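Local coordinates for toluene, o-xylene monooxygenase oxygenase subunit (Pseudomonas stutzeri, PDB 2INC), which is part of the multisubunit oxygenase that probably hydroxylates aromatic substrates such as toluene and o-xylene, as a helical subunit of the methane/phenol/alkene hydroxylase family, at residues 48-53 with 136-141; 56-61 with 279-284; 66-71 with 145-150. All coordinates share one frame; numbering follows the deposited sequence.

Contact 1. Residues 48-53 with 136-141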
ATOM      1  N   GLN B  48      29.752 -28.234  10.921  1.00 34.09           N
ATOM      2  CA  GLN B  48      29.972 -27.822  12.289  1.00 33.41           C
ATOM      3  C   GLN B  48      31.450 -27.381  12.406  1.00 33.40           C
ATOM      4  O   GLN B  48      31.759 -26.358  12.990  1.00 32.19           O
ATOM      5  CB  GLN B  48      29.718 -29.017  13.251  1.00 35.21           C
ATOM      6  CG  GLN B  48      28.358 -29.715  13.139  1.00 32.46           C
ATOM      7  CD  GLN B  48      27.396 -29.109  14.093  1.00 34.68           C
ATOM      8  OE1 GLN B  48      27.521 -27.922  14.429  1.00 33.01           O
ATOM      9  NE2 GLN B  48      26.483 -29.918  14.627  1.00 32.01           N
ATOM     10  N   THR B  49      32.355 -28.192  11.871  1.00 32.16           N
ATOM     11  CA  THR B  49      33.799 -27.884  11.840  1.00 33.46           C
ATOM     12  C   THR B  49      34.148 -26.609  11.091  1.00 33.29           C
ATOM     13  O   THR B  49      34.990 -25.806  11.576  1.00 36.17           O
ATOM     14  CB  THR B  49      34.563 -29.056  11.206  1.00 32.34           C
ATOM     15  OG1 THR B  49      34.363 -30.166  12.069  1.00 36.00           O
ATOM     16  CG2 THR B  49      36.034 -28.786  11.190  1.00 36.37           C
ATOM     17  N   TRP B  50      33.458 -26.398   9.960  1.00 32.87           N
ATOM     18  CA  TRP B  50      33.666 -25.181   9.154  1.00 30.35           C
ATOM     19  C   TRP B  50      33.352 -23.998  10.040  1.00 30.61           C
ATOM     20  O   TRP B  50      34.166 -23.090  10.122  1.00 31.39           O
ATOM     21  CB  TRP B  50      32.769 -25.172   7.954  1.00 29.94           C
ATOM     22  CG  TRP B  50      33.092 -24.032   7.061  1.00 31.66           C
ATOM     23  CD1 TRP B  50      32.809 -22.701   7.284  1.00 30.80           C
ATOM     24  CD2 TRP B  50      33.781 -24.096   5.813  1.00 34.21           C
ATOM     25  NE1 TRP B  50      33.242 -21.947   6.220  1.00 32.52           N
ATOM     26  CE2 TRP B  50      33.891 -22.767   5.330  1.00 32.94           C
ATOM     27  CE3 TRP B  50      34.345 -25.143   5.069  1.00 34.04           C
ATOM     28  CZ2 TRP B  50      34.518 -22.454   4.138  1.00 32.94           C
ATOM     29  CZ3 TRP B  50      34.996 -24.832   3.869  1.00 33.01           C
ATOM     30  CH2 TRP B  50      35.042 -23.493   3.398  1.00 31.62           C
ATOM     31  N   TYR B  51      32.201 -23.986  10.710  1.00 30.52           N
ATOM     32  CA  TYR B  51      31.839 -22.809  11.524  1.00 30.93           C
ATOM     33  C   TYR B  51      32.664 -22.615  12.788  1.00 32.33           C
ATOM     34  O   TYR B  51      32.912 -21.444  13.248  1.00 34.65           O
ATOM     35  CB  TYR B  51      30.354 -22.791  11.905  1.00 31.67           C
ATOM     36  CG  TYR B  51      29.478 -22.219  10.802  1.00 31.83           C
ATOM     37  CD1 TYR B  51      29.293 -22.937   9.622  1.00 29.46           C
ATOM     38  CD2 TYR B  51      28.945 -20.940  10.874  1.00 32.37           C
ATOM     39  CE1 TYR B  51      28.508 -22.406   8.546  1.00 31.81           C
ATOM     40  CE2 TYR B  51      28.136 -20.425   9.795  1.00 31.81           C
ATOM     41  CZ  TYR B  51      27.945 -21.178   8.650  1.00 33.96           C
ATOM     42  OH  TYR B  51      27.180 -20.707   7.570  1.00 34.92           O
ATOM     43  N   LYS B  52      33.056 -23.717  13.421  1.00 33.33           N
ATOM     44  CA  LYS B  52      33.963 -23.572  14.574  1.00 33.46           C
ATOM     45  C   LYS B  52      35.306 -23.028  14.157  1.00 36.06           C
ATOM     46  O   LYS B  52      35.861 -22.181  14.833  1.00 37.45           O
ATOM     47  CB  LYS B  52      34.127 -24.899  15.303  1.00 33.72           C
ATOM     48  CG  LYS B  52      32.770 -25.366  15.877  1.00 34.55           C
ATOM     49  CD  LYS B  52      32.979 -26.562  16.816  1.00 42.65           C
ATOM     50  CE  LYS B  52      33.444 -27.756  16.031  1.00 46.77           C
ATOM     51  NZ  LYS B  52      33.418 -28.947  16.939  1.00 50.73           N
ATOM     52  N   LYS B  53      35.824 -23.491  13.026  1.00 35.94           N
ATOM     53  CA  LYS B  53      37.138 -23.017  12.611  1.00 37.42           C
ATOM     54  C   LYS B  53      37.102 -21.569  12.081  1.00 38.14           C
ATOM     55  O   LYS B  53      37.983 -20.788  12.445  1.00 38.31           O
ATOM     56  CB  LYS B  53      37.763 -23.978  11.603  1.00 38.13           C
ATOM     57  CG  LYS B  53      39.095 -23.519  11.045  1.00 41.79           C
ATOM     58  CD  LYS B  53      39.780 -24.684  10.338  1.00 50.65           C
ATOM     59  CE  LYS B  53      41.093 -24.261   9.643  1.00 55.32           C
ATOM     60  NZ  LYS B  53      42.154 -23.930  10.646  1.00 59.16           N
ATOM     61  N   HIS B 136      28.480 -12.866   4.340  1.00 29.67           N
ATOM     62  CA  HIS B 136      27.118 -13.067   4.842  1.00 30.00           C
ATOM     63  C   HIS B 136      27.021 -14.302   5.704  1.00 29.46           C
ATOM     64  O   HIS B 136      26.527 -14.236   6.825  1.00 30.67           O
ATOM     65  CB  HIS B 136      26.149 -13.170   3.646  1.00 28.68           C
ATOM     66  CG  HIS B 136      24.775 -13.627   4.013  1.00 31.18           C
ATOM     67  ND1 HIS B 136      23.659 -12.857   3.793  1.00 33.99           N
ATOM     68  CD2 HIS B 136      24.341 -14.762   4.610  1.00 33.55           C
ATOM     69  CE1 HIS B 136      22.587 -13.519   4.202  1.00 35.65           C
ATOM     70  NE2 HIS B 136      22.978 -14.672   4.711  1.00 35.94           N
ATOM     71  N   GLN B 137      27.427 -15.450   5.161  1.00 30.01           N
ATOM     72  CA  GLN B 137      27.064 -16.730   5.745  1.00 30.24           C
ATOM     73  C   GLN B 137      28.013 -17.149   6.901  1.00 31.36           C
ATOM     74  O   GLN B 137      27.696 -18.064   7.669  1.00 31.69           O
ATOM     75  CB  GLN B 137      26.973 -17.798   4.641  1.00 30.68           C
ATOM     76  CG  GLN B 137      28.273 -18.158   4.008  1.00 31.54           C
ATOM     77  CD  GLN B 137      28.070 -18.813   2.639  1.00 34.28           C
ATOM     78  OE1 GLN B 137      27.885 -18.144   1.592  1.00 37.52           O
ATOM     79  NE2 GLN B 137      28.116 -20.070   2.632  1.00 27.13           N
ATOM     80  N   ILE B 138      29.150 -16.478   7.060  1.00 30.59           N
ATOM     81  CA  ILE B 138      30.095 -16.845   8.151  1.00 31.31           C
ATOM     82  C   ILE B 138      30.228 -15.727   9.220  1.00 32.04           C
ATOM     83  O   ILE B 138      30.854 -15.956  10.266  1.00 33.13           O
ATOM     84  CB  ILE B 138      31.462 -17.202   7.509  1.00 31.47           C
ATOM     85  CG1 ILE B 138      32.406 -18.046   8.393  1.00 28.94           C
ATOM     86  CG2 ILE B 138      32.150 -15.931   6.982  1.00 32.26           C
ATOM     87  CD1 ILE B 138      31.867 -19.453   8.809  1.00 29.76           C
ATOM     88  N   ALA B 139      29.645 -14.557   8.993  1.00 31.32           N
ATOM     89  CA  ALA B 139      29.725 -13.491  10.034  1.00 32.75           C
ATOM     90  C   ALA B 139      29.064 -13.948  11.345  1.00 32.69           C
ATOM     91  O   ALA B 139      28.061 -14.684  11.320  1.00 31.07           O
ATOM     92  CB  ALA B 139      29.050 -12.190   9.564  1.00 32.31           C
ATOM     93  N   PRO B 140      29.599 -13.483  12.511  1.00 33.95           N
ATOM     94  CA  PRO B 140      29.015 -13.896  13.789  1.00 33.51           C
ATOM     95  C   PRO B 140      27.799 -13.145  14.390  1.00 33.92           C
ATOM     96  O   PRO B 140      27.447 -13.438  15.539  1.00 35.25           O
ATOM     97  CB  PRO B 140      30.198 -13.757  14.749  1.00 33.71           C
ATOM     98  CG  PRO B 140      30.950 -12.565  14.191  1.00 35.61           C
ATOM     99  CD  PRO B 140      30.784 -12.609  12.708  1.00 33.54           C
ATOM    100  N   ALA B 141      27.186 -12.191  13.697  1.00 32.55           N
ATOM    101  CA  ALA B 141      26.054 -11.426  14.199  1.00 31.37           C
ATOM    102  C   ALA B 141      25.167 -11.119  13.001  1.00 32.07           C
ATOM    103  O   ALA B 141      25.677 -10.751  11.923  1.00 31.89           O
ATOM    104  CB  ALA B 141      26.501 -10.157  14.773  1.00 31.70           C
TER

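Contact 2. Residues 56-61 with 279-284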
ATOM      1  N   PHE B  56      33.984 -19.150  14.871  1.00 35.45           N
ATOM      2  CA  PHE B  56      34.301 -19.102  16.308  1.00 37.78           C
ATOM      3  C   PHE B  56      35.778 -18.898  16.613  1.00 37.54           C
ATOM      4  O   PHE B  56      36.102 -18.105  17.506  1.00 37.61           O
ATOM      5  CB  PHE B  56      33.717 -20.303  17.087  1.00 37.00           C
ATOM      6  CG  PHE B  56      32.227 -20.377  16.992  1.00 38.37           C
ATOM      7  CD1 PHE B  56      31.462 -19.276  17.341  1.00 39.80           C
ATOM      8  CD2 PHE B  56      31.585 -21.504  16.513  1.00 40.34           C
ATOM      9  CE1 PHE B  56      30.065 -19.297  17.228  1.00 40.24           C
ATOM     10  CE2 PHE B  56      30.164 -21.543  16.375  1.00 39.44           C
ATOM     11  CZ  PHE B  56      29.406 -20.447  16.761  1.00 38.86           C
ATOM     12  N   ASP B  57      36.651 -19.535  15.845  1.00 37.30           N
ATOM     13  CA  ASP B  57      38.100 -19.442  16.139  1.00 38.94           C
ATOM     14  C   ASP B  57      38.852 -18.290  15.481  1.00 39.35           C
ATOM     15  O   ASP B  57      40.106 -18.260  15.521  1.00 39.68           O
ATOM     16  CB  ASP B  57      38.783 -20.728  15.793  1.00 40.40           C
ATOM     17  CG  ASP B  57      38.381 -21.847  16.715  1.00 47.10           C
ATOM     18  OD1 ASP B  57      37.727 -21.579  17.775  1.00 50.44           O
ATOM     19  OD2 ASP B  57      38.684 -23.003  16.357  1.00 51.23           O
ATOM     20  N   SER B  58      38.123 -17.344  14.885  1.00 38.42           N
ATOM     21  CA  SER B  58      38.779 -16.239  14.203  1.00 38.95           C
ATOM     22  C   SER B  58      39.573 -15.457  15.247  1.00 39.51           C
ATOM     23  O   SER B  58      39.079 -15.246  16.356  1.00 40.45           O
ATOM     24  CB  SER B  58      37.765 -15.312  13.542  1.00 37.99           C
ATOM     25  OG  SER B  58      38.422 -14.238  12.894  1.00 37.28           O
ATOM     26  N   PRO B  59      40.809 -15.040  14.896  1.00 39.96           N
ATOM     27  CA  PRO B  59      41.560 -14.138  15.798  1.00 40.52           C
ATOM     28  C   PRO B  59      40.953 -12.758  15.989  1.00 40.84           C
ATOM     29  O   PRO B  59      41.355 -12.036  16.918  1.00 40.23           O
ATOM     30  CB  PRO B  59      42.932 -14.010  15.120  1.00 40.83           C
ATOM     31  CG  PRO B  59      42.716 -14.447  13.705  1.00 41.18           C
ATOM     32  CD  PRO B  59      41.587 -15.429  13.709  1.00 37.91           C
ATOM     33  N   LEU B  60      40.033 -12.351  15.104  1.00 40.68           N
ATOM     34  CA  LEU B  60      39.289 -11.103  15.321  1.00 40.17           C
ATOM     35  C   LEU B  60      38.181 -11.323  16.358  1.00 40.65           C
ATOM     36  O   LEU B  60      37.181 -11.984  16.084  1.00 39.77           O
ATOM     37  CB  LEU B  60      38.689 -10.613  14.001  1.00 40.09           C
ATOM     38  CG  LEU B  60      38.105  -9.203  14.020  1.00 39.98           C
ATOM     39  CD1 LEU B  60      39.245  -8.166  14.121  1.00 38.44           C
ATOM     40  CD2 LEU B  60      37.299  -8.953  12.714  1.00 38.49           C
ATOM     41  N   LYS B  61      38.330 -10.733  17.540  1.00 40.14           N
ATOM     42  CA  LYS B  61      37.517 -11.137  18.679  1.00 40.44           C
ATOM     43  C   LYS B  61      36.676 -10.024  19.251  1.00 39.24           C
ATOM     44  O   LYS B  61      37.080  -8.886  19.226  1.00 38.53           O
ATOM     45  CB  LYS B  61      38.399 -11.753  19.773  1.00 40.70           C
ATOM     46  CG  LYS B  61      38.873 -13.146  19.432  1.00 43.82           C
ATOM     47  CD  LYS B  61      39.924 -13.567  20.419  1.00 49.41           C
ATOM     48  CE  LYS B  61      40.826 -14.603  19.810  1.00 51.40           C
ATOM     49  NZ  LYS B  61      41.861 -14.982  20.805  1.00 55.82           N
ATOM     50  N   GLN B 279      45.724  -5.181  11.044  1.00 41.60           N
ATOM     51  CA  GLN B 279      46.893  -4.669  10.311  1.00 42.06           C
ATOM     52  C   GLN B 279      47.733  -5.752   9.708  1.00 41.90           C
ATOM     53  O   GLN B 279      48.312  -5.559   8.640  1.00 43.60           O
ATOM     54  CB  GLN B 279      47.727  -3.781  11.204  1.00 42.07           C
ATOM     55  CG  GLN B 279      47.012  -2.537  11.514  1.00 43.45           C
ATOM     56  CD  GLN B 279      47.798  -1.682  12.483  1.00 48.88           C
ATOM     57  OE1 GLN B 279      48.417  -2.180  13.423  1.00 48.52           O
ATOM     58  NE2 GLN B 279      47.758  -0.390  12.270  1.00 51.02           N
ATOM     59  N   LYS B 280      47.776  -6.905  10.351  1.00 42.24           N
ATOM     60  CA  LYS B 280      48.513  -8.039   9.810  1.00 44.10           C
ATOM     61  C   LYS B 280      47.840  -8.613   8.585  1.00 42.80           C
ATOM     62  O   LYS B 280      48.504  -9.075   7.643  1.00 42.65           O
ATOM     63  CB  LYS B 280      48.646  -9.138  10.849  1.00 43.70           C
ATOM     64  CG  LYS B 280      49.576 -10.292  10.436  1.00 47.86           C
ATOM     65  CD  LYS B 280      49.635 -11.528  11.444  1.00 48.98           C
ATOM     66  CE  LYS B 280      49.633 -11.134  12.946  1.00 56.32           C
ATOM     67  NZ  LYS B 280      50.273  -9.789  13.228  1.00 59.28           N
ATOM     68  N   TRP B 281      46.517  -8.651   8.602  1.00 41.94           N
ATOM     69  CA  TRP B 281      45.788  -9.147   7.408  1.00 40.96           C
ATOM     70  C   TRP B 281      45.893  -8.152   6.255  1.00 40.04           C
ATOM     71  O   TRP B 281      46.131  -8.546   5.108  1.00 39.41           O
ATOM     72  CB  TRP B 281      44.314  -9.406   7.753  1.00 40.34           C
ATOM     73  CG  TRP B 281      44.055 -10.693   8.462  1.00 39.45           C
ATOM     74  CD1 TRP B 281      44.759 -11.870   8.351  1.00 39.69           C
ATOM     75  CD2 TRP B 281      42.955 -10.963   9.326  1.00 39.35           C
ATOM     76  NE1 TRP B 281      44.178 -12.846   9.143  1.00 40.49           N
ATOM     77  CE2 TRP B 281      43.055 -12.319   9.731  1.00 40.33           C
ATOM     78  CE3 TRP B 281      41.884 -10.190   9.802  1.00 37.74           C
ATOM     79  CZ2 TRP B 281      42.135 -12.909  10.598  1.00 38.69           C
ATOM     80  CZ3 TRP B 281      40.971 -10.787  10.680  1.00 38.89           C
ATOM     81  CH2 TRP B 281      41.117 -12.127  11.066  1.00 38.39           C
ATOM     82  N   VAL B 282      45.756  -6.872   6.575  1.00 40.52           N
ATOM     83  CA  VAL B 282      45.950  -5.786   5.603  1.00 41.18           C
ATOM     84  C   VAL B 282      47.361  -5.917   4.989  1.00 42.85           C
ATOM     85  O   VAL B 282      47.518  -5.838   3.763  1.00 42.96           O
ATOM     86  CB  VAL B 282      45.678  -4.373   6.222  1.00 41.10           C
ATOM     87  CG1 VAL B 282      46.222  -3.266   5.327  1.00 41.79           C
ATOM     88  CG2 VAL B 282      44.151  -4.115   6.419  1.00 41.26           C
ATOM     89  N   ALA B 283      48.380  -6.209   5.821  1.00 42.82           N
ATOM     90  CA  ALA B 283      49.750  -6.278   5.295  1.00 43.06           C
ATOM     91  C   ALA B 283      49.968  -7.468   4.405  1.00 42.70           C
ATOM     92  O   ALA B 283      50.776  -7.381   3.479  1.00 42.70           O
ATOM     93  CB  ALA B 283      50.816  -6.210   6.418  1.00 44.12           C
ATOM     94  N   LYS B 284      49.220  -8.553   4.634  1.00 41.07           N
ATOM     95  CA  LYS B 284      49.273  -9.748   3.759  1.00 41.52           C
ATOM     96  C   LYS B 284      48.658  -9.464   2.383  1.00 40.93           C
ATOM     97  O   LYS B 284      49.174  -9.918   1.353  1.00 41.28           O
ATOM     98  CB  LYS B 284      48.537 -10.911   4.456  1.00 41.66           C
ATOM     99  CG  LYS B 284      48.220 -12.131   3.593  1.00 42.76           C
ATOM    100  CD  LYS B 284      47.394 -13.194   4.366  1.00 43.10           C
ATOM    101  CE  LYS B 284      47.055 -14.328   3.412  1.00 46.61           C
ATOM    102  NZ  LYS B 284      46.426 -15.487   4.067  1.00 46.93           N
TER

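Contact 3. Residues 66-71 with 145-150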
ATOM      1  N   ASN B  66      26.885  -9.134  18.446  1.00 34.97           N
ATOM      2  CA  ASN B  66      25.489  -8.661  18.276  1.00 35.44           C
ATOM      3  C   ASN B  66      25.207  -7.190  18.552  1.00 35.84           C
ATOM      4  O   ASN B  66      24.175  -6.695  18.095  1.00 36.03           O
ATOM      5  CB  ASN B  66      24.457  -9.521  19.012  1.00 33.42           C
ATOM      6  CG  ASN B  66      24.106 -10.844  18.246  1.00 38.13           C
ATOM      7  OD1 ASN B  66      23.740 -10.860  17.054  1.00 34.75           O
ATOM      8  ND2 ASN B  66      24.167 -11.929  18.972  1.00 36.33           N
ATOM      9  N   ALA B  67      26.103  -6.511  19.293  1.00 35.84           N
ATOM     10  CA  ALA B  67      26.008  -5.071  19.486  1.00 37.30           C
ATOM     11  C   ALA B  67      26.258  -4.241  18.209  1.00 36.58           C
ATOM     12  O   ALA B  67      25.958  -3.063  18.184  1.00 35.60           O
ATOM     13  CB  ALA B  67      26.940  -4.590  20.597  1.00 37.34           C
ATOM     14  N   PHE B  68      26.789  -4.849  17.160  1.00 35.23           N
ATOM     15  CA  PHE B  68      27.068  -4.101  15.953  1.00 34.53           C
ATOM     16  C   PHE B  68      25.801  -3.524  15.335  1.00 35.41           C
ATOM     17  O   PHE B  68      24.760  -4.192  15.273  1.00 34.17           O
ATOM     18  CB  PHE B  68      27.759  -5.000  14.895  1.00 35.75           C
ATOM     19  CG  PHE B  68      28.016  -4.283  13.582  1.00 36.98           C
ATOM     20  CD1 PHE B  68      29.007  -3.297  13.498  1.00 36.23           C
ATOM     21  CD2 PHE B  68      27.227  -4.545  12.441  1.00 35.14           C
ATOM     22  CE1 PHE B  68      29.226  -2.578  12.294  1.00 34.34           C
ATOM     23  CE2 PHE B  68      27.460  -3.856  11.239  1.00 36.44           C
ATOM     24  CZ  PHE B  68      28.439  -2.890  11.151  1.00 35.10           C
ATOM     25  N   ARG B  69      25.904  -2.282  14.855  1.00 36.18           N
ATOM     26  CA  ARG B  69      24.796  -1.580  14.225  1.00 36.40           C
ATOM     27  C   ARG B  69      25.293  -0.971  12.911  1.00 37.28           C
ATOM     28  O   ARG B  69      26.270  -0.226  12.912  1.00 36.97           O
ATOM     29  CB  ARG B  69      24.236  -0.483  15.165  1.00 37.32           C
ATOM     30  CG  ARG B  69      23.753  -0.991  16.530  1.00 38.13           C
ATOM     31  CD  ARG B  69      22.424  -1.741  16.345  1.00 35.80           C
ATOM     32  NE  ARG B  69      21.858  -2.281  17.610  1.00 35.88           N
ATOM     33  CZ  ARG B  69      22.097  -3.503  18.091  1.00 34.93           C
ATOM     34  NH1 ARG B  69      21.519  -3.895  19.224  1.00 39.34           N
ATOM     35  NH2 ARG B  69      22.901  -4.358  17.477  1.00 34.55           N
ATOM     36  N   ASP B  70      24.624  -1.290  11.794  1.00 36.46           N
ATOM     37  CA  ASP B  70      24.828  -0.617  10.493  1.00 37.12           C
ATOM     38  C   ASP B  70      24.561   0.875  10.649  1.00 37.72           C
ATOM     39  O   ASP B  70      23.444   1.246  11.025  1.00 37.15           O
ATOM     40  CB  ASP B  70      23.817  -1.156   9.468  1.00 36.37           C
ATOM     41  CG  ASP B  70      23.926  -0.492   8.093  1.00 40.79           C
ATOM     42  OD1 ASP B  70      23.107  -0.840   7.178  1.00 37.64           O
ATOM     43  OD2 ASP B  70      24.849   0.337   7.895  1.00 42.53           O
ATOM     44  N   PRO B  71      25.569   1.733  10.332  1.00 38.15           N
ATOM     45  CA  PRO B  71      25.362   3.196  10.422  1.00 38.99           C
ATOM     46  C   PRO B  71      24.276   3.735   9.474  1.00 39.06           C
ATOM     47  O   PRO B  71      23.633   4.748   9.795  1.00 38.79           O
ATOM     48  CB  PRO B  71      26.766   3.775  10.093  1.00 39.54           C
ATOM     49  CG  PRO B  71      27.450   2.720   9.314  1.00 39.48           C
ATOM     50  CD  PRO B  71      26.954   1.406   9.913  1.00 37.85           C
ATOM     51  N   THR B 145      25.961  -9.742   9.211  1.00 29.92           N
ATOM     52  CA  THR B 145      25.378 -10.436   8.042  1.00 30.03           C
ATOM     53  C   THR B 145      24.479  -9.562   7.125  1.00 30.82           C
ATOM     54  O   THR B 145      24.614  -9.617   5.889  1.00 31.44           O
ATOM     55  CB  THR B 145      24.589 -11.695   8.468  1.00 29.99           C
ATOM     56  OG1 THR B 145      25.512 -12.675   8.902  1.00 31.96           O
ATOM     57  CG2 THR B 145      23.763 -12.223   7.277  1.00 30.30           C
ATOM     58  N   ASN B 146      23.585  -8.751   7.695  1.00 30.69           N
ATOM     59  CA  ASN B 146      22.698  -7.960   6.863  1.00 31.47           C
ATOM     60  C   ASN B 146      23.438  -6.906   6.035  1.00 31.36           C
ATOM     61  O   ASN B 146      23.074  -6.698   4.895  1.00 32.56           O
ATOM     62  CB  ASN B 146      21.603  -7.302   7.667  1.00 30.95           C
ATOM     63  CG  ASN B 146      20.576  -8.274   8.191  1.00 34.03           C
ATOM     64  OD1 ASN B 146      19.668  -7.862   8.905  1.00 39.32           O
ATOM     65  ND2 ASN B 146      20.717  -9.571   7.852  1.00 31.58           N
ATOM     66  N   CYS B 147      24.460  -6.245   6.591  1.00 31.14           N
ATOM     67  CA  CYS B 147      25.276  -5.338   5.778  1.00 31.25           C
ATOM     68  C   CYS B 147      25.844  -6.085   4.543  1.00 31.92           C
ATOM     69  O   CYS B 147      25.874  -5.513   3.468  1.00 31.99           O
ATOM     70  CB  CYS B 147      26.398  -4.792   6.576  1.00 31.03           C
ATOM     71  SG  CYS B 147      25.742  -3.686   7.802  1.00 35.69           S
ATOM     72  N   ALA B 148      26.337  -7.308   4.742  1.00 29.69           N
ATOM     73  CA  ALA B 148      26.876  -8.160   3.643  1.00 29.02           C
ATOM     74  C   ALA B 148      25.792  -8.603   2.621  1.00 28.80           C
ATOM     75  O   ALA B 148      26.068  -8.707   1.384  1.00 29.06           O
ATOM     76  CB  ALA B 148      27.656  -9.425   4.254  1.00 28.70           C
ATOM     77  N   THR B 149      24.576  -8.870   3.124  1.00 28.74           N
ATOM     78  CA  THR B 149      23.396  -9.156   2.294  1.00 28.87           C
ATOM     79  C   THR B 149      23.152  -8.014   1.319  1.00 28.64           C
ATOM     80  O   THR B 149      23.098  -8.237   0.145  1.00 28.54           O
ATOM     81  CB  THR B 149      22.088  -9.382   3.157  1.00 28.90           C
ATOM     82  OG1 THR B 149      22.323 -10.461   4.121  1.00 29.60           O
ATOM     83  CG2 THR B 149      20.875  -9.797   2.196  1.00 30.25           C
ATOM     84  N   TYR B 150      23.031  -6.787   1.820  1.00 28.77           N
ATOM     85  CA  TYR B 150      22.689  -5.649   0.935  1.00 29.09           C
ATOM     86  C   TYR B 150      23.882  -5.298   0.029  1.00 29.76           C
ATOM     87  O   TYR B 150      23.707  -4.891  -1.106  1.00 31.67           O
ATOM     88  CB  TYR B 150      22.178  -4.439   1.756  1.00 29.84           C
ATOM     89  CG  TYR B 150      21.004  -4.864   2.640  1.00 30.39           C
ATOM     90  CD1 TYR B 150      20.977  -4.520   3.995  1.00 30.02           C
ATOM     91  CD2 TYR B 150      19.982  -5.677   2.134  1.00 32.70           C
ATOM     92  CE1 TYR B 150      19.921  -4.936   4.816  1.00 31.44           C
ATOM     93  CE2 TYR B 150      18.908  -6.146   2.991  1.00 30.71           C
ATOM     94  CZ  TYR B 150      18.904  -5.734   4.333  1.00 32.48           C
ATOM     95  OH  TYR B 150      17.882  -6.176   5.210  1.00 30.89           O
TER

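Contact 1. Residues 48-53 with 136-141
Tyr51 and Trp50, neighbours on the short helix 46-56, reach the last turn of helix 121-138 and meet Gln137 and Ile138 there. This is buried helix-end packing in an all-helical chain of the ferritin-like clan. The nearest backbones are those of Tyr51 and Ile138, with their CA atoms 7.1 Å apart, so it is side chains from helix 46-56 that reach across. The outer methyl of Ile138 does most of the touching. Its CD1 sits over one face of the Tyr51 phenol, 4.0 Å from the ring centroid and only 14° off the ring normal, as a CH-pi contact. The same CD1 also meets the indole of Trp50, but there it comes in at the edge, near the ring plane, 3.7 Å from Trp50 CD1. One methyl thus fills the corner between two aromatic rings. Trp50 can offer that edge because its CG lies anti to the backbone N (chi1 -173°); its NE1 is hydrogen-bonded to the hydroxyl of Tyr134, while Trp206 and Tyr54 stand edge-to-face against the indole. Phe31 and Trp39 do likewise for the phenol of Tyr51. At the far end of that phenol the hydroxyl donates its proton to the main-chain carbonyl of Gln137, close to where helix 121-138 ends. A basic side chain of another protein's chain grips the hydroxyl a second time, which brings the subunit interface to this corner. A phenylalanine at Tyr51 would probably keep the methyl against its ring but leave Gln137 O without this donor and that basic side chain without its partner. Tyr51 OH stands 2.7 Å from Gln137 O and approaches from above the carbonyl plane, 36° out of it.

Contact 2. Residues 56-61 with 279-284
Leu60 and Trp281 mark the closest backbone approach, with their CA atoms still 10.4 Å apart, where the irregular chain leaving helix 46-56 passes helix 274-299. On the helix side Trp281 makes the whole contact, its CG anti to the carbonyl carbon (chi1 -80°), and three consecutive loop residues meet the outer end of its six-membered ring. Pro59 comes nearest: its ring carbon CG lies 3.5 Å from Trp281 CZ2, the two side chains crossing at a slant. Leu60 arrives at the ring edge with its first side-chain carbon, CB, 4.0 Å from Trp281 CZ3. Ser58 OG is also at the edge, in the plane of the indole, 3.9 Å from Trp281 CH2. That hydroxyl is merely in van der Waals contact with the ring; its stronger partner is the carboxylate of Asp207, and the backbone N of Leu60 adds a weak bond to OG within the loop. Asp207 also packs on both Pro59 and Trp281, while Trp208 of helix 208-237 lies against Ser58 and Leu60. Chemically, the join across these two segments is almost wholly apolar, carbon against indole carbon, so its hold should rest on shape and close packing, while the directional bonding of Ser58 is chiefly to Asp207, with a weak bond from Leu60 N.

Contact 3. Residues 66-71 with 145-150
A sulfur-aromatic contact ties Cys147, on helix 142-172, to Phe68 in the loop that leads toward helix 76-99. The sulfur comes at the ring edge: Cys147 SG is 3.8 Å from Phe68 CE2, and the line from SG to the ring centroid runs 87° off the ring normal, practically in the plane of the ring. Phe68 holds its CG anti to the backbone N (chi1 177°), which carries the ring out toward the helix and presents the CE2 edge to the sulfur. Asp70, two residues on, takes the same first torsion and lays its side chain along the thiol, Asp70 CB 3.6 Å and Asp70 CG 3.7 Å from Cys147 SG. The sulfur therefore sits in the corner formed by an aromatic edge and the flank of Asp70. All three residues are buried. In the helical fold of this ferritin-clan subunit, the contact lays an irregular connection against one of the long helices; helix 241-268 closes in as well, with Leu264 and Met267 on Phe68 and Trp260 on Cys147. The carboxylate of Asp70 has firmer partners than the thiol: one oxygen, OD2, accepts the backbone N-H of Asp72 and so closes an Asx turn, while OD1 takes that of Leu74, which pins the chain ahead of helix 76-99. Arg69 contributes nothing to the thiol contact but braces the loop internally. Its NH2 reaches Asn66 O at 2.7 Å, in the carbonyl plane and on a lone pair, and Phe68 O at 2.9 Å from above the carbonyl plane; both oxygens lie close to the plane of the guanidinium group. Phe68 O also accepts a hydrogen bond from Thr143.

Overall arrangement
Along the chain the first halves come in the order 48-53, 56-61, 66-71, and the second halves follow in a different order: 136-141 (contact 1), 145-150 (contact 3), 279-284 (contact 2). Contact 3 is nested inside the loop closed by contact 2, whereas contact 1 crosses both. Contacts 1 and 2 have centres 15 Å apart and share the end of helix 46-56; contacts 1 and 3, centres 16 Å apart, touch through the successive helices 121-138 and 142-172, where His136 meets Thr145. Contacts 2 and 3 stay separate, nearest atoms about 10 Å apart. Together they dock one run of chain, helix 46-56 and the loop after it, against three long helices of the subunit.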